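Local coordinates for protein N(G),N(G)-dimethylarginine dimethylaminohydrolase (Pseudomonas aeruginosa, PDB 1H70) that hydrolyses the nitric oxide synthase inhibitors asymmetric dimethylarginine and monomethylarginine to citrulline, releasing dimethylamine or methylamine, at residues A[5-10]-A[51-56]; A[9-14]-A[61-66]; A[30-35]-A[239-244]; A[77-82]-A[112-117]. The protein carries 1 engineered substitution. All coordinates share one frame; numbering follows the deposited sequence.

Interaction 1. Residues A[5-10]-A[51-56]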
loop_
_atom_site.group_PDB
_atom_site.type_symbol
_atom_site.label_atom_id
_atom_site.label_comp_id
_atom_site.label_asym_id
_atom_site.label_seq_id
_atom_site.Cartn_x
_atom_site.Cartn_y
_atom_site.Cartn_z
ATOM N N HIS A 5 -11.610 -7.050 6.700
ATOM C CA HIS A 5 -11.317 -7.640 5.395
ATOM C C HIS A 5 -10.016 -7.199 4.718
ATOM O O HIS A 5 -9.506 -6.094 4.920
ATOM C CB HIS A 5 -12.378 -7.235 4.354
ATOM C CG HIS A 5 -13.808 -7.510 4.708
ATOM N ND1 HIS A 5 -14.358 -8.770 4.657
ATOM C CD2 HIS A 5 -14.821 -6.674 5.041
ATOM C CE1 HIS A 5 -15.640 -8.710 4.983
ATOM N NE2 HIS A 5 -15.948 -7.448 5.218
ATOM N N ILE A 6 -9.556 -8.074 3.829
ATOM C CA ILE A 6 -8.418 -7.860 2.983
ATOM C C ILE A 6 -8.804 -8.294 1.568
ATOM O O ILE A 6 -9.542 -9.270 1.417
ATOM C CB ILE A 6 -7.241 -8.706 3.560
ATOM C CG1 ILE A 6 -6.481 -7.763 4.519
ATOM C CG2 ILE A 6 -6.389 -9.332 2.489
ATOM C CD1 ILE A 6 -6.071 -8.334 5.791
ATOM N N ILE A 7 -8.344 -7.545 0.559
ATOM C CA ILE A 7 -8.491 -7.945 -0.847
ATOM C C ILE A 7 -7.063 -8.086 -1.390
ATOM O O ILE A 7 -6.188 -7.254 -1.095
ATOM C CB ILE A 7 -9.254 -6.921 -1.706
ATOM C CG1 ILE A 7 -10.686 -6.759 -1.198
ATOM C CG2 ILE A 7 -9.233 -7.315 -3.178
ATOM C CD1 ILE A 7 -11.351 -5.487 -1.683
ATOM N N ALA A 8 -6.824 -9.107 -2.205
ATOM C CA ALA A 8 -5.498 -9.339 -2.812
ATOM C C ALA A 8 -5.724 -9.943 -4.189
ATOM O O ALA A 8 -6.864 -10.338 -4.510
ATOM C CB ALA A 8 -4.663 -10.306 -1.970
ATOM N N ARG A 9 -4.677 -10.060 -4.996
ATOM C CA ARG A 9 -4.863 -10.680 -6.326
ATOM C C ARG A 9 -3.640 -11.509 -6.666
ATOM O O ARG A 9 -2.519 -11.038 -6.547
ATOM C CB ARG A 9 -5.076 -9.615 -7.380
ATOM C CG ARG A 9 -5.369 -10.166 -8.820
ATOM C CD ARG A 9 -5.320 -9.101 -9.896
ATOM N NE ARG A 9 -6.424 -8.150 -9.832
ATOM C CZ ARG A 9 -7.672 -8.395 -10.204
ATOM N NH1 ARG A 9 -8.020 -9.590 -10.683
ATOM N NH2 ARG A 9 -8.585 -7.425 -10.099
ATOM N N THR A 10 -3.858 -12.737 -7.099
ATOM C CA THR A 10 -2.779 -13.629 -7.496
ATOM C C THR A 10 -1.920 -12.969 -8.547
ATOM O O THR A 10 -2.455 -12.362 -9.447
ATOM C CB THR A 10 -3.449 -14.894 -8.094
ATOM O OG1 THR A 10 -4.333 -15.432 -7.094
ATOM C CG2 THR A 10 -2.424 -15.992 -8.435
ATOM N N THR A 51 -10.367 -11.808 0.391
ATOM C CA THR A 51 -10.947 -11.965 -0.936
ATOM C C THR A 51 -9.763 -12.002 -1.881
ATOM O O THR A 51 -9.079 -11.003 -2.024
ATOM C CB THR A 51 -11.884 -10.794 -1.263
ATOM O OG1 THR A 51 -12.969 -10.836 -0.332
ATOM C CG2 THR A 51 -12.457 -10.943 -2.686
ATOM N N LEU A 52 -9.522 -13.139 -2.518
ATOM C CA LEU A 52 -8.375 -13.332 -3.366
ATOM C C LEU A 52 -8.810 -13.415 -4.810
ATOM O O LEU A 52 -9.458 -14.370 -5.192
ATOM C CB LEU A 52 -7.661 -14.614 -2.914
ATOM C CG LEU A 52 -6.436 -15.118 -3.677
ATOM C CD1 LEU A 52 -5.374 -14.021 -3.837
ATOM C CD2 LEU A 52 -5.852 -16.347 -2.950
ATOM N N LEU A 53 -8.463 -12.385 -5.580
ATOM C CA LEU A 53 -8.890 -12.323 -6.997
ATOM C C LEU A 53 -7.931 -13.048 -7.904
ATOM O O LEU A 53 -6.771 -13.207 -7.565
ATOM C CB LEU A 53 -9.036 -10.850 -7.411
ATOM C CG LEU A 53 -9.926 -10.082 -6.395
ATOM C CD1 LEU A 53 -9.921 -8.608 -6.744
ATOM C CD2 LEU A 53 -11.356 -10.640 -6.477
ATOM N N PRO A 54 -8.429 -13.485 -9.068
ATOM C CA PRO A 54 -7.611 -14.235 -10.042
ATOM C C PRO A 54 -6.612 -13.339 -10.782
ATOM O O PRO A 54 -6.763 -12.113 -10.918
ATOM C CB PRO A 54 -8.654 -14.805 -11.019
ATOM C CG PRO A 54 -9.818 -13.823 -10.922
ATOM C CD PRO A 54 -9.830 -13.328 -9.488
ATOM N N PRO A 55 -5.572 -13.966 -11.314
ATOM C CA PRO A 55 -4.553 -13.213 -12.048
ATOM C C PRO A 55 -5.107 -12.635 -13.343
ATOM O O PRO A 55 -6.071 -13.167 -13.914
ATOM C CB PRO A 55 -3.475 -14.260 -12.339
ATOM C CG PRO A 55 -4.159 -15.585 -12.234
ATOM C CD PRO A 55 -5.299 -15.422 -11.257
ATOM N N ASP A 56 -4.511 -11.549 -13.831
ATOM C CA ASP A 56 -4.953 -10.984 -15.116
ATOM C C ASP A 56 -3.669 -10.726 -15.885
ATOM O O ASP A 56 -2.929 -9.812 -15.553
ATOM C CB ASP A 56 -5.725 -9.693 -14.950
ATOM C CG ASP A 56 -6.422 -9.267 -16.228
ATOM O OD1 ASP A 56 -5.868 -9.473 -17.346
ATOM O OD2 ASP A 56 -7.566 -8.770 -16.177
HETATM O O HOH W 1 -12.305 -10.030 2.184
HETATM O O HOH W 2 -2.455 -10.507 -11.729
#

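Interaction 2. Residues A[9-14]-A[61-66]. With CIR (citrulline), chain B.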
loop_
_atom_site.group_PDB
_atom_site.type_symbol
_atom_site.label_atom_id
_atom_site.label_comp_id
_atom_site.label_asym_id
_atom_site.label_seq_id
_atom_site.Cartn_x
_atom_site.Cartn_y
_atom_site.Cartn_z
ATOM N N ARG A 9 -4.677 -10.060 -4.996
ATOM C CA ARG A 9 -4.863 -10.680 -6.326
ATOM C C ARG A 9 -3.640 -11.509 -6.666
ATOM O O ARG A 9 -2.519 -11.038 -6.547
ATOM C CB ARG A 9 -5.076 -9.615 -7.380
ATOM C CG ARG A 9 -5.369 -10.166 -8.820
ATOM C CD ARG A 9 -5.320 -9.101 -9.896
ATOM N NE ARG A 9 -6.424 -8.150 -9.832
ATOM C CZ ARG A 9 -7.672 -8.395 -10.204
ATOM N NH1 ARG A 9 -8.020 -9.590 -10.683
ATOM N NH2 ARG A 9 -8.585 -7.425 -10.099
ATOM N N THR A 10 -3.858 -12.737 -7.099
ATOM C CA THR A 10 -2.779 -13.629 -7.496
ATOM C C THR A 10 -1.920 -12.969 -8.547
ATOM O O THR A 10 -2.455 -12.362 -9.447
ATOM C CB THR A 10 -3.449 -14.894 -8.094
ATOM O OG1 THR A 10 -4.333 -15.432 -7.094
ATOM C CG2 THR A 10 -2.424 -15.992 -8.435
ATOM N N PRO A 11 -0.593 -13.103 -8.467
ATOM C CA PRO A 11 0.290 -12.506 -9.483
ATOM C C PRO A 11 0.155 -13.227 -10.833
ATOM O O PRO A 11 -0.124 -14.440 -10.862
ATOM C CB PRO A 11 1.687 -12.689 -8.871
ATOM C CG PRO A 11 1.552 -13.882 -8.001
ATOM C CD PRO A 11 0.147 -13.828 -7.414
ATOM N N ALA A 12 0.297 -12.487 -11.925
ATOM C CA ALA A 12 0.195 -13.047 -13.271
ATOM C C ALA A 12 1.564 -13.505 -13.736
ATOM O O ALA A 12 2.589 -13.105 -13.168
ATOM C CB ALA A 12 -0.325 -12.003 -14.228
ATOM N N ARG A 13 1.615 -14.314 -14.799
ATOM C CA ARG A 13 2.915 -14.704 -15.317
ATOM C C ARG A 13 3.626 -13.466 -15.833
ATOM O O ARG A 13 4.869 -13.393 -15.787
ATOM C CB ARG A 13 2.798 -15.719 -16.451
ATOM C CG ARG A 13 2.389 -17.130 -16.017
ATOM C CD ARG A 13 2.178 -18.064 -17.211
ATOM N NE ARG A 13 1.054 -17.650 -18.049
ATOM C CZ ARG A 13 -0.216 -17.962 -17.789
ATOM N NH1 ARG A 13 -0.497 -18.670 -16.711
ATOM N NH2 ARG A 13 -1.200 -17.564 -18.584
ATOM N N SER A 14 2.866 -12.494 -16.342
ATOM C CA SER A 14 3.447 -11.245 -16.860
ATOM C C SER A 14 4.090 -10.349 -15.789
ATOM O O SER A 14 4.668 -9.317 -16.124
ATOM C CB SER A 14 2.450 -10.436 -17.705
ATOM O OG SER A 14 1.310 -10.107 -16.939
ATOM N N ASP A 61 1.425 -5.712 -13.310
ATOM C CA ASP A 61 1.519 -5.189 -11.940
ATOM C C ASP A 61 0.199 -5.253 -11.177
ATOM O O ASP A 61 0.087 -4.668 -10.089
ATOM C CB ASP A 61 1.980 -3.732 -11.989
ATOM C CG ASP A 61 3.429 -3.575 -12.394
ATOM O OD1 ASP A 61 4.295 -4.005 -11.597
ATOM O OD2 ASP A 61 3.735 -3.019 -13.479
ATOM N N SER A 62 -0.798 -5.988 -11.681
ATOM C CA SER A 62 -2.119 -6.047 -11.038
ATOM C C SER A 62 -2.167 -6.725 -9.645
ATOM O O SER A 62 -3.120 -6.560 -8.869
ATOM C CB SER A 62 -3.192 -6.574 -12.027
ATOM O OG SER A 62 -2.881 -7.893 -12.406
ATOM N N VAL A 63 -1.084 -7.392 -9.259
ATOM C CA VAL A 63 -0.931 -7.967 -7.937
ATOM C C VAL A 63 -0.888 -6.842 -6.913
ATOM O O VAL A 63 -1.234 -7.043 -5.749
ATOM C CB VAL A 63 0.383 -8.798 -7.839
ATOM C CG1 VAL A 63 1.614 -7.916 -8.057
ATOM C CG2 VAL A 63 0.486 -9.537 -6.505
ATOM N N PHE A 64 -0.464 -5.650 -7.336
ATOM C CA PHE A 64 -0.403 -4.495 -6.447
ATOM C C PHE A 64 -1.746 -3.769 -6.369
ATOM O O PHE A 64 -1.908 -2.607 -6.802
ATOM C CB PHE A 64 0.717 -3.537 -6.882
ATOM C CG PHE A 64 2.066 -4.223 -6.899
ATOM C CD1 PHE A 64 2.846 -4.223 -8.046
ATOM C CD2 PHE A 64 2.514 -4.880 -5.770
ATOM C CE1 PHE A 64 4.076 -4.865 -8.058
ATOM C CE2 PHE A 64 3.766 -5.528 -5.767
ATOM C CZ PHE A 64 4.543 -5.505 -6.910
ATOM N N VAL A 65 -2.711 -4.462 -5.777
ATOM C CA VAL A 65 -4.079 -3.961 -5.643
ATOM C C VAL A 65 -4.215 -2.709 -4.774
ATOM O O VAL A 65 -5.252 -2.018 -4.840
ATOM C CB VAL A 65 -5.044 -5.052 -5.113
ATOM C CG1 VAL A 65 -5.124 -6.199 -6.117
ATOM C CG2 VAL A 65 -4.620 -5.538 -3.706
ATOM N N GLU A 66 -3.186 -2.382 -3.995
ATOM C CA GLU A 66 -3.237 -1.145 -3.226
ATOM C C GLU A 66 -3.448 0.077 -4.121
ATOM O O GLU A 66 -4.146 0.976 -3.718
ATOM C CB GLU A 66 -1.932 -0.953 -2.438
ATOM C CG GLU A 66 -1.760 0.429 -1.824
ATOM C CD GLU A 66 -0.893 0.411 -0.584
ATOM O OE1 GLU A 66 0.347 0.483 -0.728
ATOM O OE2 GLU A 66 -1.434 0.339 0.527
HETATM C C CIR B . 4.650 -0.067 -10.364
HETATM O O CIR B . 3.544 0.553 -10.421
HETATM O OXT CIR B . 5.725 0.487 -10.839
HETATM C CA CIR B . 4.729 -1.408 -9.686
HETATM N N CIR B . 5.805 -2.214 -10.293
HETATM C C3 CIR B . 4.977 -1.214 -8.170
HETATM C C4 CIR B . 3.733 -0.581 -7.520
HETATM C C5 CIR B . 3.997 -0.360 -6.041
HETATM N N6 CIR B . 2.807 0.180 -5.369
HETATM C C7 CIR B . 2.675 0.325 -4.061
HETATM O O7 CIR B . 3.561 0.003 -3.254
HETATM N N8 CIR B . 1.517 0.829 -3.591
HETATM O O HOH W 2 -2.455 -10.507 -11.729
HETATM O O HOH W 3 0.476 -9.253 -11.536
#

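Interaction 3. Residues A[30-35]-A[239-244]. With CIR (citrulline), chain B.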
loop_
_atom_site.group_PDB
_atom_site.type_symbol
_atom_site.label_atom_id
_atom_site.label_comp_id
_atom_site.label_asym_id
_atom_site.label_seq_id
_atom_site.Cartn_x
_atom_site.Cartn_y
_atom_site.Cartn_z
ATOM N N ALA A 30 7.720 -18.351 -10.551
ATOM C CA ALA A 30 7.450 -19.444 -9.611
ATOM C C ALA A 30 7.736 -19.027 -8.162
ATOM O O ALA A 30 6.954 -19.293 -7.253
ATOM C CB ALA A 30 8.252 -20.696 -9.974
ATOM N N LYS A 31 8.867 -18.361 -7.958
ATOM C CA LYS A 31 9.225 -17.897 -6.629
ATOM C C LYS A 31 8.249 -16.818 -6.129
ATOM O O LYS A 31 7.875 -16.797 -4.948
ATOM C CB LYS A 31 10.668 -17.390 -6.653
ATOM C CG LYS A 31 11.184 -16.959 -5.296
ATOM C CD LYS A 31 12.692 -16.702 -5.395
ATOM C CE LYS A 31 13.210 -16.146 -4.074
ATOM N NZ LYS A 31 14.550 -15.480 -4.269
ATOM N N ALA A 32 7.784 -15.951 -7.023
ATOM C CA ALA A 32 6.838 -14.887 -6.643
ATOM C C ALA A 32 5.525 -15.501 -6.192
ATOM O O ALA A 32 4.884 -15.003 -5.278
ATOM C CB ALA A 32 6.585 -13.954 -7.789
ATOM N N LEU A 33 5.126 -16.578 -6.862
ATOM C CA LEU A 33 3.887 -17.268 -6.497
ATOM C C LEU A 33 4.007 -17.799 -5.071
ATOM O O LEU A 33 3.086 -17.654 -4.255
ATOM C CB LEU A 33 3.644 -18.383 -7.504
ATOM C CG LEU A 33 2.281 -19.031 -7.549
ATOM C CD1 LEU A 33 1.241 -17.999 -7.996
ATOM C CD2 LEU A 33 2.336 -20.237 -8.517
ATOM N N GLU A 34 5.146 -18.402 -4.752
ATOM C CA GLU A 34 5.330 -18.930 -3.402
ATOM C C GLU A 34 5.330 -17.795 -2.381
ATOM O O GLU A 34 4.821 -17.950 -1.276
ATOM C CB GLU A 34 6.622 -19.743 -3.272
ATOM C CG GLU A 34 6.693 -20.976 -4.166
ATOM C CD GLU A 34 5.779 -22.117 -3.716
ATOM O OE1 GLU A 34 5.632 -22.343 -2.502
ATOM O OE2 GLU A 34 5.215 -22.799 -4.591
ATOM N N GLN A 35 5.926 -16.647 -2.721
ATOM C CA GLN A 35 5.936 -15.560 -1.749
ATOM C C GLN A 35 4.538 -14.983 -1.513
ATOM O O GLN A 35 4.209 -14.593 -0.399
ATOM C CB GLN A 35 6.911 -14.456 -2.190
ATOM C CG GLN A 35 8.356 -14.992 -2.279
ATOM C CD GLN A 35 9.402 -13.922 -2.570
ATOM O OE1 GLN A 35 9.109 -12.884 -3.160
ATOM N NE2 GLN A 35 10.659 -14.203 -2.168
ATOM N N SER A 239 11.081 -10.705 -1.717
ATOM C CA SER A 239 12.178 -10.330 -2.597
ATOM C C SER A 239 11.791 -10.188 -4.069
ATOM O O SER A 239 12.335 -9.334 -4.766
ATOM C CB SER A 239 13.321 -11.341 -2.460
ATOM O OG SER A 239 13.040 -12.526 -3.186
ATOM N N GLU A 240 10.867 -10.999 -4.553
ATOM C CA GLU A 240 10.488 -10.915 -5.972
ATOM C C GLU A 240 9.661 -9.661 -6.250
ATOM O O GLU A 240 9.690 -9.140 -7.365
ATOM C CB GLU A 240 9.771 -12.188 -6.407
ATOM C CG GLU A 240 10.651 -13.430 -6.290
ATOM C CD GLU A 240 12.080 -13.220 -6.801
ATOM O OE1 GLU A 240 12.335 -13.188 -8.031
ATOM O OE2 GLU A 240 12.962 -13.092 -5.931
ATOM N N TYR A 241 8.960 -9.164 -5.234
ATOM C CA TYR A 241 8.187 -7.924 -5.424
ATOM C C TYR A 241 9.086 -6.702 -5.263
ATOM O O TYR A 241 8.868 -5.676 -5.919
ATOM C CB TYR A 241 6.939 -7.924 -4.538
ATOM C CG TYR A 241 6.106 -9.140 -4.878
ATOM C CD1 TYR A 241 6.170 -10.290 -4.106
ATOM C CD2 TYR A 241 5.305 -9.144 -6.009
ATOM C CE1 TYR A 241 5.420 -11.413 -4.445
ATOM C CE2 TYR A 241 4.546 -10.241 -6.353
ATOM C CZ TYR A 241 4.614 -11.374 -5.581
ATOM O OH TYR A 241 3.876 -12.487 -5.929
ATOM N N ARG A 242 10.111 -6.807 -4.421
ATOM C CA ARG A 242 11.095 -5.743 -4.251
ATOM C C ARG A 242 11.739 -5.374 -5.585
ATOM O O ARG A 242 12.025 -4.186 -5.878
ATOM C CB ARG A 242 12.157 -6.144 -3.201
ATOM C CG ARG A 242 13.258 -5.096 -3.036
ATOM C CD ARG A 242 14.162 -5.389 -1.840
ATOM N NE ARG A 242 15.352 -4.531 -1.819
ATOM C CZ ARG A 242 16.582 -4.887 -2.200
ATOM N NH1 ARG A 242 16.846 -6.114 -2.666
ATOM N NH2 ARG A 242 17.571 -3.995 -2.114
ATOM N N LYS A 243 11.943 -6.383 -6.441
ATOM C CA LYS A 243 12.516 -6.180 -7.764
ATOM C C LYS A 243 11.694 -5.237 -8.635
ATOM O O LYS A 243 12.242 -4.601 -9.529
ATOM C CB LYS A 243 12.661 -7.500 -8.519
ATOM C CG LYS A 243 13.761 -8.386 -7.965
ATOM C CD LYS A 243 13.693 -9.796 -8.593
ATOM C CE LYS A 243 14.788 -10.680 -8.018
ATOM N NZ LYS A 243 14.718 -12.031 -8.668
ATOM N N ILE A 244 10.381 -5.202 -8.402
ATOM C CA ILE A 244 9.505 -4.314 -9.154
ATOM C C ILE A 244 8.866 -3.280 -8.219
ATOM O O ILE A 244 7.688 -2.938 -8.347
ATOM C CB ILE A 244 8.477 -5.062 -10.066
ATOM C CG1 ILE A 244 7.659 -6.080 -9.260
ATOM C CG2 ILE A 244 9.224 -5.725 -11.245
ATOM C CD1 ILE A 244 6.627 -6.866 -10.112
HETATM C C CIR B . 4.650 -0.067 -10.364
HETATM O O CIR B . 3.544 0.553 -10.421
HETATM O OXT CIR B . 5.725 0.487 -10.839
HETATM C CA CIR B . 4.729 -1.408 -9.686
HETATM N N CIR B . 5.805 -2.214 -10.293
HETATM C C3 CIR B . 4.977 -1.214 -8.170
HETATM C C4 CIR B . 3.733 -0.581 -7.520
HETATM C C5 CIR B . 3.997 -0.360 -6.041
HETATM N N6 CIR B . 2.807 0.180 -5.369
HETATM C C7 CIR B . 2.675 0.325 -4.061
HETATM O O7 CIR B . 3.561 0.003 -3.254
HETATM N N8 CIR B . 1.517 0.829 -3.591
HETATM O O HOH W 4 14.695 -14.571 -1.502
#

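Interaction 4. Residues A[77-82]-A[112-117]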
loop_
_atom_site.group_PDB
_atom_site.type_symbol
_atom_site.label_atom_id
_atom_site.label_comp_id
_atom_site.label_asym_id
_atom_site.label_seq_id
_atom_site.Cartn_x
_atom_site.Cartn_y
_atom_site.Cartn_z
ATOM N N ILE A 77 -12.934 4.715 -2.915
ATOM C CA ILE A 77 -12.673 5.628 -4.015
ATOM C C ILE A 77 -11.784 4.909 -5.010
ATOM O O ILE A 77 -10.640 4.579 -4.682
ATOM C CB ILE A 77 -11.914 6.889 -3.519
ATOM C CG1 ILE A 77 -12.623 7.563 -2.343
ATOM C CG2 ILE A 77 -11.770 7.912 -4.637
ATOM C CD1 ILE A 77 -12.039 7.198 -0.951
ATOM N N ILE A 78 -12.307 4.666 -6.206
ATOM C CA ILE A 78 -11.524 4.065 -7.265
ATOM C C ILE A 78 -10.595 5.162 -7.741
ATOM O O ILE A 78 -11.038 6.285 -7.978
ATOM C CB ILE A 78 -12.433 3.620 -8.417
ATOM C CG1 ILE A 78 -13.478 2.632 -7.926
ATOM C CG2 ILE A 78 -11.636 2.991 -9.562
ATOM C CD1 ILE A 78 -12.930 1.371 -7.335
ATOM N N THR A 79 -9.315 4.843 -7.862
ATOM C CA THR A 79 -8.348 5.860 -8.233
ATOM C C THR A 79 -8.214 5.988 -9.749
ATOM O O THR A 79 -9.116 5.609 -10.513
ATOM C CB THR A 79 -6.995 5.559 -7.563
ATOM O OG1 THR A 79 -6.468 4.323 -8.067
ATOM C CG2 THR A 79 -7.150 5.396 -6.031
ATOM N N ARG A 80 -7.109 6.581 -10.198
ATOM C CA ARG A 80 -6.835 6.774 -11.613
ATOM C C ARG A 80 -5.313 6.764 -11.780
ATOM O O ARG A 80 -4.647 7.801 -11.759
ATOM C CB ARG A 80 -7.438 8.102 -12.086
ATOM C CG ARG A 80 -7.424 8.267 -13.608
ATOM C CD ARG A 80 -8.497 9.265 -14.101
ATOM N NE ARG A 80 -8.413 9.435 -15.546
ATOM C CZ ARG A 80 -7.559 10.246 -16.168
ATOM N NH1 ARG A 80 -6.721 11.009 -15.471
ATOM N NH2 ARG A 80 -7.567 10.322 -17.501
ATOM N N PRO A 81 -4.753 5.567 -11.881
ATOM C CA PRO A 81 -3.299 5.404 -11.946
ATOM C C PRO A 81 -2.597 6.288 -12.952
ATOM O O PRO A 81 -3.062 6.504 -14.077
ATOM C CB PRO A 81 -3.104 3.925 -12.234
ATOM C CG PRO A 81 -4.318 3.272 -11.594
ATOM C CD PRO A 81 -5.454 4.270 -11.856
ATOM N N GLY A 82 -1.466 6.829 -12.512
ATOM C CA GLY A 82 -0.648 7.674 -13.365
ATOM C C GLY A 82 0.086 6.810 -14.383
ATOM O O GLY A 82 0.351 7.259 -15.488
ATOM N N GLY A 112 -7.173 14.317 -13.117
ATOM C CA GLY A 112 -6.477 13.854 -11.920
ATOM C C GLY A 112 -5.888 12.466 -12.126
ATOM O O GLY A 112 -6.374 11.684 -12.936
ATOM N N THR A 113 -4.848 12.165 -11.368
ATOM C CA THR A 113 -4.147 10.911 -11.459
ATOM C C THR A 113 -3.868 10.550 -9.980
ATOM O O THR A 113 -3.401 11.393 -9.216
ATOM C CB THR A 113 -2.945 11.310 -12.357
ATOM O OG1 THR A 113 -3.040 10.762 -13.703
ATOM C CG2 THR A 113 -1.676 11.087 -11.755
ATOM N N VAL A 114 -4.258 9.360 -9.508
ATOM C CA VAL A 114 -3.967 8.978 -8.107
ATOM C C VAL A 114 -3.626 7.495 -8.057
ATOM O O VAL A 114 -4.284 6.724 -8.725
ATOM C CB VAL A 114 -5.163 9.137 -7.129
ATOM C CG1 VAL A 114 -4.865 8.534 -5.748
ATOM C CG2 VAL A 114 -5.537 10.609 -6.904
ATOM N N GLU A 115 -2.620 7.120 -7.271
ATOM C CA GLU A 115 -2.320 5.708 -7.004
ATOM C C GLU A 115 -2.300 5.649 -5.483
ATOM O O GLU A 115 -1.539 6.385 -4.861
ATOM C CB GLU A 115 -1.010 5.196 -7.628
ATOM C CG GLU A 115 -1.163 5.032 -9.136
ATOM C CD GLU A 115 0.108 4.681 -9.886
ATOM O OE1 GLU A 115 1.089 4.233 -9.251
ATOM O OE2 GLU A 115 0.095 4.833 -11.126
ATOM N N ALA A 116 -3.136 4.770 -4.907
ATOM C CA ALA A 116 -3.308 4.716 -3.453
ATOM C C ALA A 116 -2.103 4.353 -2.605
ATOM O O ALA A 116 -2.142 4.512 -1.383
ATOM C CB ALA A 116 -4.535 3.853 -3.056
ATOM N N GLY A 117 -1.008 3.916 -3.217
ATOM C CA GLY A 117 0.234 3.662 -2.481
ATOM C C GLY A 117 0.789 4.988 -1.958
ATOM O O GLY A 117 1.631 5.034 -1.067
#

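Interaction 1. Residues A[5-10]-A[51-56]
The guanidinium of Arg-9 carries CB of Leu-53 over one face, displaced toward the rim, and meets the carbonyl oxygen of Pro-54 at its edge. That edge bond, NH1 to Pro-54 O at 2.8 Å, lies close to both the guanidinium and the carbonyl planes. It sits just past the end of a parallel strand pair, 5-9 beside 49-53, whose connection through helix 29-43 makes a classic beta-alpha-beta unit. Backbone bonds alternate between the strands: Thr-51 N to Ile-6 O, Ala-8 N to Thr-51 O (3.0 Å), and Leu-53 N to Ala-8 O (2.8 Å). Ile-7, Thr-51, Arg-9 and Leu-53 share the face turned to helix 89-100, whereas Ala-8 and Leu-52 look toward helix 29-43. On the former face, CG2 of Ile-7, anti to the backbone N, meets CD1 of Leu-53 at 3.9 Å. Beyond the strand ends, Thr-10 N bonds to Leu-53 O and water 2 joins Thr-10 O to Asp-56 N, while CB of Thr-10 rests 3.7 Å from CD of Pro-55.

Interaction 2. Residues A[9-14]-A[61-66]
Arg-9 and Ser-62 touch without a direct polar bond, and two waters make the polar links between their segments. The arginine meets the loop 61-66 through its aliphatic stem: CD lies 3.5 Å from Ser-62 O, which sits near the guanidinium plane at the edge, while NH1 is taken by Pro-54 O. Val-65, with CG1 anti to its own carbonyl carbon (chi1 -63°), sets that methyl 3.6 Å from CB of Arg-9. CG2 of Val-63 touches Arg-9 O at 3.4 Å and, more loosely, CB of Pro-11. Water 2 donates to Thr-10 O and Ser-62 OG, which also bonds to Phe-59 O; water 3 accepts from Ala-12 N and, weakly, Val-63 N. The type I turn from Asp-61 to Phe-64 is closed by Phe-64 N to Asp-61 O, and CG1 of Val-63 covers the centre of one Phe-64 ring face. The loop holds citrulline at both ends: Asp-61 OD1 receives its amino N at 2.7 Å, and Glu-66 OE1 its ureido N8 at 3.1 Å. Around this buried contact, helix 29-43 packs on Pro-11 and Val-63, helix 89-100 on Ser-62 and Val-65, and Tyr-241 of helix 239-242 on Pro-11, Val-63 and Phe-64.

Interaction 3. Residues A[30-35]-A[239-244]
Lys-31, its CG anti to the backbone N (chi1 -176°) and its chain extended beyond, crosses the side chain of Glu-240 at about a right angle, CG 3.7 Å from CG of the glutamate, and ends in a salt bridge from NZ to OE2, 3.3 Å, whose hydrogen bond is weak. Water 4 accepts from the same NZ and donates to Ser-239 OG. Next, Ala-32 packs CB against CB of Glu-240 and offers its carbonyl oxygen to Tyr-241 OH at 2.8 Å; the hydroxyl approaches from above the carbonyl plane. A turn later, Gln-35 uses both halves of its amide: OE1 takes Glu-240 N in plane on a lone pair (2.9 Å), and NE2 gives to Ser-239 OG. Helix 29-43 is thereby fastened to helix 239-242, which leads to Ile-244, whose carbonyl oxygen accepts from citrulline N. Glu-240 also binds Lys-243 NZ through OE1 at 2.7 Å and receives Ser-239 OG on the anti lone pair of OE2. Shared between two lysines and a serine, this carboxylate would be expected to stay ionised.

Interaction 4. Residues A[77-82]-A[112-117]
Arg-80 and Val-114 link the two segments through one antiparallel, hydrogen-bonded bridge. Arg-80 N gives to Val-114 O at 3.2 Å, and Val-114 N returns a bond to Arg-80 O at 2.8 Å. Alongside, the Arg-80 chain runs extended from CG to NE and delivers NH1 to Gly-112 O at 2.6 Å, with the oxygen close to the guanidinium plane. Thr-79 crosses Val-114 at about a right angle, its CG2 3.9 Å from CG1 of the valine. With CG anti to its own carbonyl carbon (chi1 -73°) and an extended chain beyond, Glu-115 lays CG 3.5 Å from CA of Pro-81 and brings OE2 to Gly-82 N in a weak bond of 2.9 Å.

In the next shell, Ala-83 N also donates to OE2, while OE1 is held by His-163 NE2 and by a salt bridge from Arg-133. Glu-115 N bonds to Thr-134 OG1, and Thr-79 OG1 to Asp-67 O, tying both segments to neighbouring loops. The carboxylate is thus a second-shell group, with one oxygen on the loop backbone and the other on His-163, the inferred proton donor, and on Arg-133, which bonds citrulline. Such a carboxylate-histidine pair is as in the Cys-His-Glu/Asp sites of the guanidine-modifying (pentein, beta/alpha-propeller) superfamily, the nucleophilic cysteine being replaced here by the engineered Ser-250.

Overall arrangement
The four contacts illustrate how chemistry follows place in a fold. Interaction 1 is partly buried sheet pairing, dominated by backbone bonds, whereas interaction 2, which shares Arg-9 and Thr-10 with it, is wholly buried and relies on packing and water. Interaction 3, partly buried, draws on charged and amide side chains on the face of helix 29-43 turned to helix 239-242, the same helix that links the strands of interaction 1. Interactions 2 and 3 meet where Phe-64 packs on Ile-244, and both hold the amino end of citrulline. Interaction 4, buried and about 24 Å from interaction 3 between centres, lies beside the site through Gly-117 and Glu-115, and interaction 2 reaches the ureido end through Glu-66.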